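Local coordinates for protein leucine aminopeptidase (Legionella pneumophila, PDB 5GNE) that probably acts as a zinc-dependent aminopeptidase of the M28 family, cleaving residues from the N termini of peptides at a site that holds two zinc ions, at residues M263-A268 with T329-T334; I279-D284 with T304-T309; I188-D193 with S210-M215; E292-L297 with L366-E371; A268-N273 with D338-V343. One frame throughout, in Å; residues are numbered along the deposited sequence.

Interaction 1: M263-A268 with T329-T334. With ZN (zinc ion), chain D.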
# COMPACT_ATOMS: atom_id res chain seq x y z
N MET A 263 -1.10 -2.85 7.59
CA MET A 263 0.08 -3.36 6.89
C MET A 263 0.07 -2.93 5.44
O MET A 263 -0.92 -3.08 4.75
CB MET A 263 0.14 -4.86 6.92
CG MET A 263 1.37 -5.49 6.17
SD MET A 263 1.49 -7.23 6.40
CE MET A 263 2.37 -7.22 7.88
N GLN A 264 1.20 -2.38 5.00
CA GLN A 264 1.37 -2.00 3.60
C GLN A 264 2.35 -2.91 2.93
O GLN A 264 3.48 -3.11 3.41
CB GLN A 264 1.84 -0.55 3.48
CG GLN A 264 2.20 -0.13 2.08
CD GLN A 264 1.03 0.04 1.13
OE1 GLN A 264 -0.12 -0.22 1.48
NE2 GLN A 264 1.34 0.48 -0.11
N LEU A 265 1.92 -3.45 1.80
CA LEU A 265 2.74 -4.32 0.99
C LEU A 265 3.05 -3.62 -0.31
O LEU A 265 2.24 -3.64 -1.24
CB LEU A 265 2.00 -5.63 0.74
CG LEU A 265 1.77 -6.45 2.03
CD1 LEU A 265 0.73 -7.53 1.80
CD2 LEU A 265 3.09 -7.08 2.50
N ASP A 266 4.22 -3.01 -0.39
CA ASP A 266 4.65 -2.38 -1.61
C ASP A 266 6.06 -2.91 -1.95
O ASP A 266 7.04 -2.58 -1.27
CB ASP A 266 4.60 -0.87 -1.41
CG ASP A 266 4.65 -0.09 -2.69
OD1 ASP A 266 4.82 -0.71 -3.76
OD2 ASP A 266 4.48 1.14 -2.61
N GLN A 267 6.15 -3.66 -3.05
CA GLN A 267 7.35 -4.43 -3.43
C GLN A 267 7.71 -5.51 -2.43
O GLN A 267 8.46 -5.27 -1.48
CB GLN A 267 8.55 -3.53 -3.66
CG GLN A 267 8.33 -2.63 -4.82
CD GLN A 267 9.26 -1.45 -4.80
OE1 GLN A 267 10.47 -1.62 -4.81
NE2 GLN A 267 8.69 -0.26 -4.77
N ALA A 268 7.09 -6.67 -2.61
CA ALA A 268 7.33 -7.82 -1.74
C ALA A 268 8.03 -8.99 -2.44
O ALA A 268 7.95 -10.12 -1.95
CB ALA A 268 6.03 -8.29 -1.16
N THR A 329 2.39 -0.38 9.68
CA THR A 329 3.68 -1.05 9.51
C THR A 329 3.90 -1.41 8.03
O THR A 329 2.95 -1.68 7.30
CB THR A 329 3.78 -2.32 10.38
OG1 THR A 329 5.08 -2.90 10.21
CG2 THR A 329 2.76 -3.36 9.96
N TYR A 330 5.16 -1.40 7.60
CA TYR A 330 5.49 -1.57 6.18
C TYR A 330 6.73 -2.46 5.97
O TYR A 330 7.86 -1.98 6.00
CB TYR A 330 5.67 -0.18 5.53
CG TYR A 330 6.06 -0.12 4.05
CD1 TYR A 330 5.98 -1.24 3.21
CD2 TYR A 330 6.49 1.07 3.50
CE1 TYR A 330 6.37 -1.15 1.87
CE2 TYR A 330 6.87 1.17 2.17
CZ TYR A 330 6.81 0.06 1.37
OH TYR A 330 7.17 0.20 0.05
N PRO A 331 6.52 -3.78 5.80
CA PRO A 331 7.66 -4.65 5.44
C PRO A 331 8.02 -4.51 3.95
O PRO A 331 7.13 -4.48 3.10
CB PRO A 331 7.14 -6.06 5.76
CG PRO A 331 5.65 -5.95 5.54
CD PRO A 331 5.27 -4.54 5.97
N SER A 332 9.31 -4.45 3.64
CA SER A 332 9.75 -4.27 2.26
C SER A 332 10.83 -5.27 1.77
O SER A 332 11.71 -5.68 2.52
CB SER A 332 10.24 -2.84 2.10
OG SER A 332 10.56 -2.57 0.75
N ALA A 333 10.75 -5.62 0.48
CA ALA A 333 11.69 -6.52 -0.17
C ALA A 333 13.15 -6.05 -0.19
O ALA A 333 14.06 -6.88 -0.13
CB ALA A 333 11.22 -6.79 -1.62
N THR A 334 13.37 -4.74 -0.26
CA THR A 334 14.72 -4.18 -0.42
C THR A 334 14.99 -3.04 0.56
O THR A 334 14.05 -2.47 1.12
CB THR A 334 14.95 -3.64 -1.85
OG1 THR A 334 13.98 -2.63 -2.14
CG2 THR A 334 14.82 -4.75 -2.88
ZN ZN D . 4.90 0.81 -5.05
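Gln264 N donates to Thr329 O over 3.0 Å with an N-H...O angle of 161°, and the same oxygen takes a weaker CA-H...O contact from Met263. Three residues on in 263-268 and four in 329-334, the chains meet again where Ala333 N donates to Gln267 O at 3.0 Å. Between these bonds the polar link is made by a side chain: Tyr330 OH donates to the backbone Asp266 O at 3.1 Å, an oxygen that lies at the edge of the phenol ring. CG of Tyr330 is anti to its backbone N (chi1 179°), and the ring runs beside Gln264, the two side chains pointing the same way. Gln264 CG rests over one ring face, a CH-pi contact 4.3 Å from the centroid, while the amide beyond it turns off to Ser316 and Asp317. Met263 and Thr329 form a parallel bridge between two central strands of the mixed sheet of the M28 peptidase domain, and the chain leaving the end of strand 259-264 carries a zinc ligand. Asp266 binds that zinc unequally, with OD1 at 2.0 Å from the metal and OD2 at 2.5 Å; His191 and Asp204 supply the other protein ligands, and Ser316 OG bonds to OD2. Apolar contacts lie beside the bridge, where the side chains of Met263 and Pro331 cross at about a right angle, CG of Met263 lying 4.0 Å from CD of Pro331, and Leu265 CD2 reaches Pro331 CG at 4.1 Å. The Thr329 hydroxyl is paired with that of Thr294.

Interaction 2: I279-D284 with T304-T309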
# COMPACT_ATOMS: atom_id res chain seq x y z
N ILE A 279 14.30 -9.52 5.29
CA ILE A 279 13.19 -8.61 5.04
C ILE A 279 13.39 -7.31 5.84
O ILE A 279 13.76 -7.34 7.01
CB ILE A 279 11.84 -9.27 5.36
CG1 ILE A 279 11.63 -10.42 4.36
CG2 ILE A 279 10.71 -8.26 5.24
CD1 ILE A 279 10.35 -11.24 4.57
N TRP A 280 13.15 -6.18 5.19
CA TRP A 280 13.42 -4.87 5.78
C TRP A 280 12.14 -4.17 6.23
O TRP A 280 11.15 -4.13 5.50
CB TRP A 280 14.18 -3.99 4.77
CG TRP A 280 15.62 -4.39 4.58
CD1 TRP A 280 16.68 -3.97 5.31
CD2 TRP A 280 16.14 -5.33 3.62
NE1 TRP A 280 17.84 -4.56 4.86
CE2 TRP A 280 17.53 -5.41 3.83
CE3 TRP A 280 15.56 -6.10 2.61
CZ2 TRP A 280 18.36 -6.22 3.05
CZ3 TRP A 280 16.39 -6.92 1.85
CH2 TRP A 280 17.77 -6.97 2.07
N LEU A 281 12.18 -3.62 7.44
CA LEU A 281 11.08 -2.85 7.98
C LEU A 281 11.41 -1.38 7.87
O LEU A 281 12.58 -1.00 8.04
CB LEU A 281 10.83 -3.21 9.45
CG LEU A 281 10.49 -4.67 9.71
CD1 LEU A 281 10.29 -4.92 11.19
CD2 LEU A 281 9.25 -5.08 8.92
N LEU A 282 10.40 -0.55 7.62
CA LEU A 282 10.62 0.88 7.46
C LEU A 282 10.52 1.53 8.81
O LEU A 282 9.73 1.09 9.63
CB LEU A 282 9.60 1.48 6.52
CG LEU A 282 10.07 1.42 5.07
CD1 LEU A 282 9.77 0.06 4.43
CD2 LEU A 282 9.47 2.56 4.27
N LYS A 283 11.36 2.52 9.08
CA LYS A 283 11.28 3.13 10.40
C LYS A 283 10.69 4.54 10.43
O LYS A 283 10.46 5.08 11.51
CB LYS A 283 12.63 3.14 11.11
CG LYS A 283 13.87 2.84 10.30
CD LYS A 283 15.07 2.91 11.26
CE LYS A 283 16.39 2.53 10.62
NZ LYS A 283 17.54 2.93 11.49
N ASP A 284 10.48 5.18 9.28
CA ASP A 284 9.78 6.46 9.33
C ASP A 284 8.33 6.36 8.82
O ASP A 284 7.99 5.55 7.96
CB ASP A 284 10.58 7.56 8.60
CG ASP A 284 11.11 7.12 7.25
OD1 ASP A 284 10.30 6.70 6.40
OD2 ASP A 284 12.34 7.23 7.03
N THR A 304 13.36 -15.18 9.70
CA THR A 304 14.10 -14.39 8.72
C THR A 304 14.94 -13.33 9.42
O THR A 304 14.59 -12.88 10.51
CB THR A 304 13.08 -13.74 7.71
OG1 THR A 304 12.91 -14.59 6.57
CG2 THR A 304 13.50 -12.39 7.25
N PRO A 305 16.11 -12.99 8.85
CA PRO A 305 16.84 -11.85 9.42
C PRO A 305 16.01 -10.58 9.26
O PRO A 305 15.39 -10.38 8.21
CB PRO A 305 18.13 -11.77 8.60
CG PRO A 305 18.21 -13.02 7.86
CD PRO A 305 16.83 -13.59 7.72
N VAL A 306 15.98 -9.74 10.28
CA VAL A 306 15.19 -8.51 10.21
C VAL A 306 16.07 -7.30 9.96
O VAL A 306 16.87 -6.94 10.81
CB VAL A 306 14.43 -8.27 11.50
CG1 VAL A 306 13.62 -6.98 11.39
CG2 VAL A 306 13.55 -9.47 11.81
N GLY A 307 15.93 -6.68 8.79
CA GLY A 307 16.60 -5.42 8.51
C GLY A 307 15.73 -4.17 8.67
O GLY A 307 14.52 -4.25 8.89
N TYR A 308 16.36 -3.01 8.57
CA TYR A 308 15.65 -1.73 8.64
C TYR A 308 16.10 -0.80 7.51
O TYR A 308 17.25 -0.84 7.07
CB TYR A 308 15.85 -1.07 10.01
CG TYR A 308 15.15 -1.84 11.11
CD1 TYR A 308 15.83 -2.80 11.85
CD2 TYR A 308 13.81 -1.62 11.40
CE1 TYR A 308 15.19 -3.52 12.85
CE2 TYR A 308 13.16 -2.33 12.40
CZ TYR A 308 13.85 -3.28 13.12
OH TYR A 308 13.20 -3.99 14.11
N THR A 309 15.17 0.02 7.04
CA THR A 309 15.44 0.97 5.96
C THR A 309 14.64 2.27 6.16
O THR A 309 13.74 2.34 7.01
CB THR A 309 15.14 0.31 4.59
OG1 THR A 309 15.46 1.23 3.53
CG2 THR A 309 13.69 -0.12 4.46
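Gly307 O is met by two neighbouring groups of the opposing strand: Leu281 N donates to it over 2.8 Å in a nearly straight bond (N-H...O 170°), and Trp280 CA brings a CA-H...O contact at 3.4 Å. The amide of Leu281 approaches from above the carbonyl plane. Leu281 O is treated similarly, accepting from Thr309 N at 3.0 Å and touched by Tyr308 CA. Further bonds, Ile279 N to Pro305 O, Gly307 N to Ile279 O and Lys283 N to Thr309 O, complete the parallel ladder. On the face carrying Leu281 and Tyr308, the two side chains lie side by side and point the same way, Leu281 CB meeting Tyr308 CE2 at 3.9 Å, while Leu281 CD1 also reaches Val306 CG1. The other face holds Trp280, whose CD1 comes 3.4 Å from Tyr308 N, packing beside the Gly307-Tyr308 backbone. Thr309 CG2 packs on Trp280 CB and Leu282 CD1, its OG1 lying anti to the backbone N (chi1 -177°) and bonded to Leu336 N. Lys283 lays its aliphatic chain across Tyr308, with CE near CB. Strand 306-309 is the outermost strand at this end of the mixed sheet, and helix 288-302 packs against the Leu281 face. Strand, helix and neighbouring parallel strand thus make a beta-alpha-beta crossover.

Interaction 3: I188-D193 with S210-M215. With ZN (zinc ion), chain D.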
# COMPACT_ATOMS: atom_id res chain seq x y z
N ILE A 188 -4.99 -4.80 5.56
CA ILE A 188 -3.91 -5.16 4.66
C ILE A 188 -4.12 -4.42 3.34
O ILE A 188 -5.23 -4.45 2.78
CB ILE A 188 -3.88 -6.68 4.34
CG1 ILE A 188 -4.19 -7.53 5.58
CG2 ILE A 188 -2.55 -7.06 3.68
CD1 ILE A 188 -3.17 -7.36 6.68
N GLY A 189 -3.09 -3.80 2.80
CA GLY A 189 -3.25 -3.07 1.56
C GLY A 189 -2.05 -3.19 0.65
O GLY A 189 -0.93 -3.46 1.10
N ALA A 190 -2.29 -3.00 -0.64
CA ALA A 190 -1.23 -2.96 -1.64
C ALA A 190 -1.78 -2.12 -2.77
O ALA A 190 -2.99 -1.98 -2.89
CB ALA A 190 -0.88 -4.38 -2.12
N HIS A 191 -0.94 -1.53 -3.60
CA HIS A 191 -1.49 -0.75 -4.70
C HIS A 191 -1.45 -1.51 -6.01
O HIS A 191 -0.51 -2.25 -6.28
CB HIS A 191 -0.78 0.60 -4.82
CG HIS A 191 0.60 0.57 -5.40
ND1 HIS A 191 0.83 0.69 -6.75
CD2 HIS A 191 1.82 0.56 -4.81
CE1 HIS A 191 2.13 0.70 -6.98
NE2 HIS A 191 2.76 0.62 -5.83
N ILE A 192 -2.53 -1.37 -6.78
CA ILE A 192 -2.78 -2.15 -7.99
C ILE A 192 -2.19 -1.50 -9.24
O ILE A 192 -2.01 -2.15 -10.27
CB ILE A 192 -4.30 -2.32 -8.23
CG1 ILE A 192 -4.60 -3.43 -9.24
CG2 ILE A 192 -4.90 -1.03 -8.73
CD1 ILE A 192 -4.51 -4.82 -8.70
N ASP A 193 -1.87 -0.22 -9.14
CA ASP A 193 -1.61 0.57 -10.33
C ASP A 193 -0.14 0.58 -10.69
O ASP A 193 0.71 0.07 -9.95
CB ASP A 193 -2.11 2.00 -10.13
CG ASP A 193 -1.22 2.77 -9.22
OD1 ASP A 193 -0.97 2.20 -8.14
OD2 ASP A 193 -0.77 3.89 -9.56
N SER A 210 -0.39 -9.81 -4.99
CA SER A 210 -0.46 -11.27 -4.98
C SER A 210 -0.37 -11.81 -3.55
O SER A 210 -1.07 -12.75 -3.17
CB SER A 210 0.64 -11.88 -5.86
OG SER A 210 1.92 -11.78 -5.24
N VAL A 211 0.52 -11.23 -2.76
CA VAL A 211 0.72 -11.68 -1.39
C VAL A 211 -0.55 -11.57 -0.56
O VAL A 211 -0.91 -12.49 0.17
CB VAL A 211 1.87 -10.91 -0.73
CG1 VAL A 211 1.87 -11.10 0.79
CG2 VAL A 211 3.20 -11.37 -1.37
N GLU A 212 -1.25 -10.45 -0.69
CA GLU A 212 -2.45 -10.26 0.12
C GLU A 212 -3.60 -11.08 -0.41
O GLU A 212 -4.47 -11.49 0.37
CB GLU A 212 -2.83 -8.77 0.24
CG GLU A 212 -3.39 -8.11 -1.00
CD GLU A 212 -3.90 -6.69 -0.71
OE1 GLU A 212 -4.13 -6.33 0.47
OE2 GLU A 212 -4.02 -5.91 -1.67
N LEU A 213 -3.61 -11.33 -1.72
CA LEU A 213 -4.65 -12.20 -2.28
C LEU A 213 -4.51 -13.60 -1.73
O LEU A 213 -5.50 -14.20 -1.32
CB LEU A 213 -4.59 -12.23 -3.81
CG LEU A 213 -5.65 -11.33 -4.44
CD1 LEU A 213 -5.48 -11.28 -5.94
CD2 LEU A 213 -7.08 -11.79 -4.08
N GLU A 214 -3.28 -14.11 -1.66
CA GLU A 214 -3.04 -15.40 -1.02
C GLU A 214 -3.41 -15.40 0.48
O GLU A 214 -3.95 -16.39 1.01
CB GLU A 214 -1.59 -15.84 -1.21
CG GLU A 214 -1.26 -17.24 -0.66
CD GLU A 214 -2.17 -18.36 -1.17
OE1 GLU A 214 -2.86 -18.18 -2.20
OE2 GLU A 214 -2.17 -19.45 -0.55
N MET A 215 -3.07 -14.32 1.17
CA MET A 215 -3.46 -14.18 2.57
C MET A 215 -4.97 -14.32 2.73
O MET A 215 -5.45 -15.11 3.56
CB MET A 215 -3.00 -12.84 3.10
CG MET A 215 -1.51 -12.83 3.43
SD MET A 215 -0.99 -11.12 3.60
CE MET A 215 -1.97 -10.68 5.04
ZN ZN D . 4.90 0.81 -5.05
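The carboxylate of Glu212 is pushed against the backbone of Ile188-Ala190 without a hydrogen bond to it: OE1 stands 3.2 Å from Ile188 O, two acceptors facing each other in a buried setting. Such a neighbour would be expected to raise the pKa of the acid, perhaps favouring its neutral form. The contact belongs to the beta-alpha-beta unit formed by strand 185-191, helix 202-221 and strand 230-235, the helix running roughly antiparallel over the strand at an axis angle of 147°. Glu212 CG sits between the backbone N and carbonyl carbon (chi1 72°), a torsion seldom adopted within helices, and the remaining chain is extended. Along this side chain, Ile188 slides past in the opposite direction, its CG2 meeting Glu212 CB at 3.9 Å and OE1 at 3.7 Å. The other oxygen, OE2, lies 3.5 Å from Ala190 CB. Phe141 of helix 132-151 also packs on Glu212. One helical turn on, Met215 reaches Ile188 tip to tip, CE meeting CD1 at 3.9 Å, and Ile369 of helix 355-373 packs on the same methionine. Beyond this packing the strand end turns its histidine away from the helix: NE2 of His191 binds zinc at 2.3 Å, alongside Asp204 and Asp266. Its other ring nitrogen, ND1, donates to Asp193 OD1 over 2.7 Å, meeting that oxygen on its syn side, although 34° out of the carboxylate plane.

Interaction 4: E292-L297 with L366-E371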
# COMPACT_ATOMS: atom_id res chain seq x y z
N GLU A 292 7.86 -3.00 15.87
CA GLU A 292 8.59 -3.96 16.69
C GLU A 292 7.85 -5.29 16.67
O GLU A 292 8.47 -6.35 16.61
CB GLU A 292 8.78 -3.47 18.14
CG GLU A 292 9.17 -2.00 18.30
CD GLU A 292 9.09 -1.49 19.76
OE1 GLU A 292 8.57 -2.21 20.63
OE2 GLU A 292 9.57 -0.35 20.01
N PHE A 293 6.52 -5.23 16.69
CA PHE A 293 5.67 -6.41 16.60
C PHE A 293 5.96 -7.20 15.32
O PHE A 293 6.16 -8.42 15.37
CB PHE A 293 4.20 -5.98 16.65
CG PHE A 293 3.20 -7.10 16.43
CD1 PHE A 293 3.08 -8.15 17.33
CD2 PHE A 293 2.35 -7.07 15.34
CE1 PHE A 293 2.14 -9.14 17.14
CE2 PHE A 293 1.40 -8.07 15.14
CZ PHE A 293 1.30 -9.11 16.04
N THR A 294 6.00 -6.51 14.18
CA THR A 294 6.30 -7.16 12.90
C THR A 294 7.68 -7.83 12.93
O THR A 294 7.84 -8.97 12.48
CB THR A 294 6.20 -6.15 11.74
OG1 THR A 294 4.94 -5.47 11.78
CG2 THR A 294 6.35 -6.85 10.39
N ALA A 295 8.66 -7.13 13.48
CA ALA A 295 10.00 -7.68 13.68
C ALA A 295 9.96 -9.00 14.46
O ALA A 295 10.61 -9.96 14.08
CB ALA A 295 10.91 -6.66 14.37
N GLU A 296 9.20 -9.07 15.55
CA GLU A 296 9.20 -10.31 16.31
C GLU A 296 8.42 -11.42 15.61
O GLU A 296 8.70 -12.60 15.83
CB GLU A 296 8.55 -10.12 17.68
CG GLU A 296 8.78 -8.80 18.34
CD GLU A 296 7.99 -8.66 19.62
OE1 GLU A 296 6.74 -8.66 19.57
OE2 GLU A 296 8.62 -8.55 20.68
N LEU A 297 7.49 -11.06 14.73
CA LEU A 297 6.79 -12.07 13.95
C LEU A 297 7.78 -12.68 12.97
O LEU A 297 7.84 -13.90 12.79
CB LEU A 297 5.57 -11.49 13.24
CG LEU A 297 4.37 -10.91 14.05
CD1 LEU A 297 3.41 -10.22 13.09
CD2 LEU A 297 3.61 -11.94 14.87
N LEU A 366 0.24 -13.47 7.43
CA LEU A 366 -0.69 -14.38 8.11
C LEU A 366 -0.44 -14.42 9.62
O LEU A 366 -1.38 -14.46 10.39
CB LEU A 366 -0.59 -15.77 7.49
CG LEU A 366 -1.26 -15.87 6.11
CD1 LEU A 366 -0.99 -17.19 5.38
CD2 LEU A 366 -2.74 -15.65 6.22
N ALA A 367 0.83 -14.42 10.04
CA ALA A 367 1.15 -14.30 11.48
C ALA A 367 0.58 -12.98 12.05
O ALA A 367 -0.02 -12.94 13.15
CB ALA A 367 2.63 -14.38 11.69
N PHE A 368 0.77 -11.91 11.28
CA PHE A 368 0.19 -10.62 11.59
C PHE A 368 -1.31 -10.73 11.82
O PHE A 368 -1.83 -10.32 12.85
CB PHE A 368 0.53 -9.66 10.46
CG PHE A 368 0.20 -8.23 10.73
CD1 PHE A 368 1.05 -7.44 11.50
CD2 PHE A 368 -0.90 -7.64 10.13
CE1 PHE A 368 0.75 -6.09 11.72
CE2 PHE A 368 -1.21 -6.31 10.34
CZ PHE A 368 -0.38 -5.53 11.12
N ILE A 369 -2.00 -11.31 10.85
CA ILE A 369 -3.44 -11.48 10.93
C ILE A 369 -3.87 -12.38 12.10
O ILE A 369 -4.83 -12.09 12.79
CB ILE A 369 -3.99 -12.05 9.62
CG1 ILE A 369 -3.98 -10.99 8.53
CG2 ILE A 369 -5.42 -12.51 9.79
CD1 ILE A 369 -4.43 -11.54 7.22
N VAL A 370 -3.14 -13.46 12.35
CA VAL A 370 -3.54 -14.36 13.44
C VAL A 370 -3.29 -13.72 14.79
O VAL A 370 -4.16 -13.71 15.67
CB VAL A 370 -2.81 -15.73 13.37
CG1 VAL A 370 -3.04 -16.53 14.64
CG2 VAL A 370 -3.29 -16.52 12.17
N GLU A 371 -2.09 -13.21 15.01
CA GLU A 371 -1.79 -12.73 16.35
C GLU A 371 -2.56 -11.46 16.72
O GLU A 371 -2.90 -11.26 17.89
CB GLU A 371 -0.30 -12.56 16.53
CG GLU A 371 0.44 -13.89 16.33
CD GLU A 371 0.26 -14.86 17.49
OE1 GLU A 371 -0.46 -14.53 18.45
OE2 GLU A 371 0.86 -15.96 17.47
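Leu297 fills a shallow hollow on helix 355-373 bounded by Ala367, Phe368 and Glu371. Its two methyls divide the work. CD1 presses toward the backbone, 3.6 Å from Phe368 CA, and lies near the plane of the Phe368 ring at its edge; CD2 reaches Ala367 CB at 4.1 Å and Glu371 CG at 4.0 Å. Ala367, with its small methyl, forms the low floor of this hollow, where the helices come nearest, CA of Leu297 and Ala367 being 6.5 Å apart. A turn earlier on helix 288-302, Phe293 is the second bump. With CG anti to the backbone N (chi1 174°), the ring projects toward the partner helix, one face resting on Leu297 CD1 of its own helix. Its rim enters the gap between Phe368 and Glu371: CE2 meets Phe368 CD1 at 3.7 Å and CZ meets Glu371 CB at 3.8 Å. The two phenyl rings are oblique, planes 49° apart, so neither stacks on the other. Seen as helix packing, the two segments cross steeply, at 115° with axes 10.1 Å apart, joining the helix of the 279-309 crossover to the C-terminal helix of the domain. No hydrogen bond crosses the interface. Glu371 offers its CB and CG here and sends its carboxylate to Tyr301 OH, Asn97 N and His98 N, while Thr294 OG1 bonds to Leu290 O, which implies a join made by apolar packing, with polar ends satisfied outside it.

Interaction 5: A268-N273 with D338-V343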
# COMPACT_ATOMS: atom_id res chain seq x y z
N ALA A 268 7.09 -6.67 -2.61
CA ALA A 268 7.33 -7.82 -1.74
C ALA A 268 8.03 -8.99 -2.44
O ALA A 268 7.95 -10.12 -1.95
CB ALA A 268 6.03 -8.29 -1.16
N GLY A 269 8.65 -8.75 -3.59
CA GLY A 269 9.09 -9.87 -4.40
C GLY A 269 10.47 -9.89 -5.03
O GLY A 269 10.83 -10.87 -5.68
N TYR A 270 11.25 -8.84 -4.83
CA TYR A 270 12.55 -8.76 -5.48
C TYR A 270 13.65 -8.85 -4.47
O TYR A 270 13.65 -8.12 -3.48
CB TYR A 270 12.68 -7.47 -6.28
CG TYR A 270 14.08 -7.22 -6.80
CD1 TYR A 270 14.55 -7.85 -7.94
CD2 TYR A 270 14.94 -6.32 -6.17
CE1 TYR A 270 15.82 -7.61 -8.44
CE2 TYR A 270 16.21 -6.08 -6.65
CZ TYR A 270 16.65 -6.72 -7.79
OH TYR A 270 17.91 -6.48 -8.27
N ARG A 271 14.59 -9.75 -4.72
CA ARG A 271 15.77 -9.81 -3.89
C ARG A 271 16.95 -9.25 -4.64
O ARG A 271 17.14 -9.54 -5.81
CB ARG A 271 16.07 -11.24 -3.43
CG ARG A 271 15.03 -11.78 -2.49
CD ARG A 271 15.61 -12.96 -1.77
NE ARG A 271 14.63 -13.66 -0.95
CZ ARG A 271 14.72 -14.95 -0.65
NH1 ARG A 271 15.75 -15.65 -1.09
NH2 ARG A 271 13.80 -15.53 0.11
N ALA A 272 17.71 -8.38 -3.97
CA ALA A 272 18.91 -7.80 -4.55
C ALA A 272 19.94 -8.91 -4.78
O ALA A 272 20.48 -9.06 -5.87
CB ALA A 272 19.46 -6.71 -3.66
N ASN A 273 20.21 -9.67 -3.72
CA ASN A 273 20.96 -10.93 -3.82
C ASN A 273 19.98 -12.09 -3.65
O ASN A 273 19.45 -12.29 -2.57
CB ASN A 273 22.07 -10.99 -2.78
CG ASN A 273 22.76 -9.66 -2.59
OD1 ASN A 273 23.47 -9.18 -3.48
ND2 ASN A 273 22.57 -9.05 -1.42
N ASP A 338 20.50 -1.01 -1.64
CA ASP A 338 20.54 -2.01 -2.68
C ASP A 338 19.08 -2.27 -3.07
O ASP A 338 18.38 -3.09 -2.47
CB ASP A 338 21.26 -3.27 -2.24
CG ASP A 338 21.88 -4.01 -3.42
OD1 ASP A 338 22.22 -3.33 -4.42
OD2 ASP A 338 22.11 -5.24 -3.32
N ASP A 339 18.66 -1.52 -4.09
CA ASP A 339 17.28 -1.36 -4.55
C ASP A 339 16.84 -2.32 -5.61
O ASP A 339 17.59 -3.17 -6.08
CB ASP A 339 17.09 0.02 -5.17
CG ASP A 339 17.10 1.11 -4.16
OD1 ASP A 339 16.91 0.80 -2.97
OD2 ASP A 339 17.33 2.28 -4.55
N ASN A 340 15.57 -2.19 -5.96
CA ASN A 340 15.09 -2.72 -7.22
C ASN A 340 15.34 -1.62 -8.26
O ASN A 340 14.61 -0.64 -8.31
CB ASN A 340 13.62 -3.10 -7.13
CG ASN A 340 13.10 -3.74 -8.40
OD1 ASN A 340 13.71 -3.63 -9.46
ND2 ASN A 340 12.01 -4.47 -8.27
N PRO A 341 16.38 -1.78 -9.10
CA PRO A 341 16.67 -0.76 -10.11
C PRO A 341 15.65 -0.74 -11.24
O PRO A 341 15.69 0.18 -12.05
CB PRO A 341 18.05 -1.19 -10.65
CG PRO A 341 18.06 -2.67 -10.47
CD PRO A 341 17.31 -2.93 -9.18
N TYR A 342 14.76 -1.72 -11.29
CA TYR A 342 13.85 -1.83 -12.43
C TYR A 342 12.46 -1.22 -12.22
O TYR A 342 11.69 -1.11 -13.18
CB TYR A 342 13.68 -3.30 -12.82
CG TYR A 342 14.96 -4.10 -12.93
CD1 TYR A 342 15.76 -4.04 -14.07
CD2 TYR A 342 15.36 -4.96 -11.91
CE1 TYR A 342 16.93 -4.79 -14.18
CE2 TYR A 342 16.52 -5.71 -12.01
CZ TYR A 342 17.31 -5.62 -13.14
OH TYR A 342 18.46 -6.39 -13.23
N VAL A 343 12.13 -0.82 -10.99
CA VAL A 343 10.80 -0.28 -10.72
C VAL A 343 10.51 0.94 -11.60
O VAL A 343 11.39 1.74 -11.87
CB VAL A 343 10.61 0.09 -9.23
CG1 VAL A 343 10.60 -1.17 -8.37
CG2 VAL A 343 11.70 1.06 -8.77
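Tyr270 and Asn340 each hold CG anti to their own backbone N (chi1 171° and -176°), and beyond these positions the phenol ring and the amide stack, planes 24° apart, with Asn340 CG over the ring face, displaced toward its rim. Asn340 CB meets Tyr270 CD2 at 3.6 Å, and Asn340 ND2 stands 3.7 Å from Tyr270 CG. The ring edge reaches a second group, the backbone Asp339 O, at 3.3 Å from Tyr270 CE2 and near the ring plane. Farther out, the phenol end is flanked by Pro341 CD, 3.7 Å from Tyr270 OH, and by Tyr342, whose side chain crosses that of Tyr270 at about a right angle, CE2 of Tyr342 lying 4.1 Å from CE1 of Tyr270. No hydrogen bond spans the two segments; the amide is fixed from within its own loop and from Asp203. Asn340 OD1 accepts from Tyr342 N at 2.8 Å, an Asx turn opening the type I beta turn from Asn340 to Val343, and ND2 bonds to Asp203 OD2. The other oxygen of Asp203 takes Gly269 N, so that one carboxylate grips both loops. The turn runs directly into His344, a ligand of the second zinc, and Asp203 precedes the ligand Asp204, placing this arrangement at the margin of the metal site. The loop 268-273 follows strand 259-264 and the loop 338-343 follows strand 328-332; Tyr270 packs on Thr334 and Ile352, and Arg271 leads away to Asn360 of helix 355-373.

From the N terminus, interaction 3 closes first, a short strand-to-helix loop complete before the others open. Strand 259-264 then starts interaction 1, and Ala268, shared with interaction 5, opens that contact too. Interaction 2 (279-309) is nested inside both, extending the sheet to its last strand. Segment 292-297, within the loop of interaction 2, waits for 366-371, so interaction 4 crosses interactions 1, 2 and 5; interactions 1 and 5 also cross each other. Interactions 1, 2 and 3 share one sheet, 1 and 3 meeting at a zinc. Interaction 4 ties the helices packed on it, touching 1, 2 and 3, whereas interaction 5 joins the loops near the metal site.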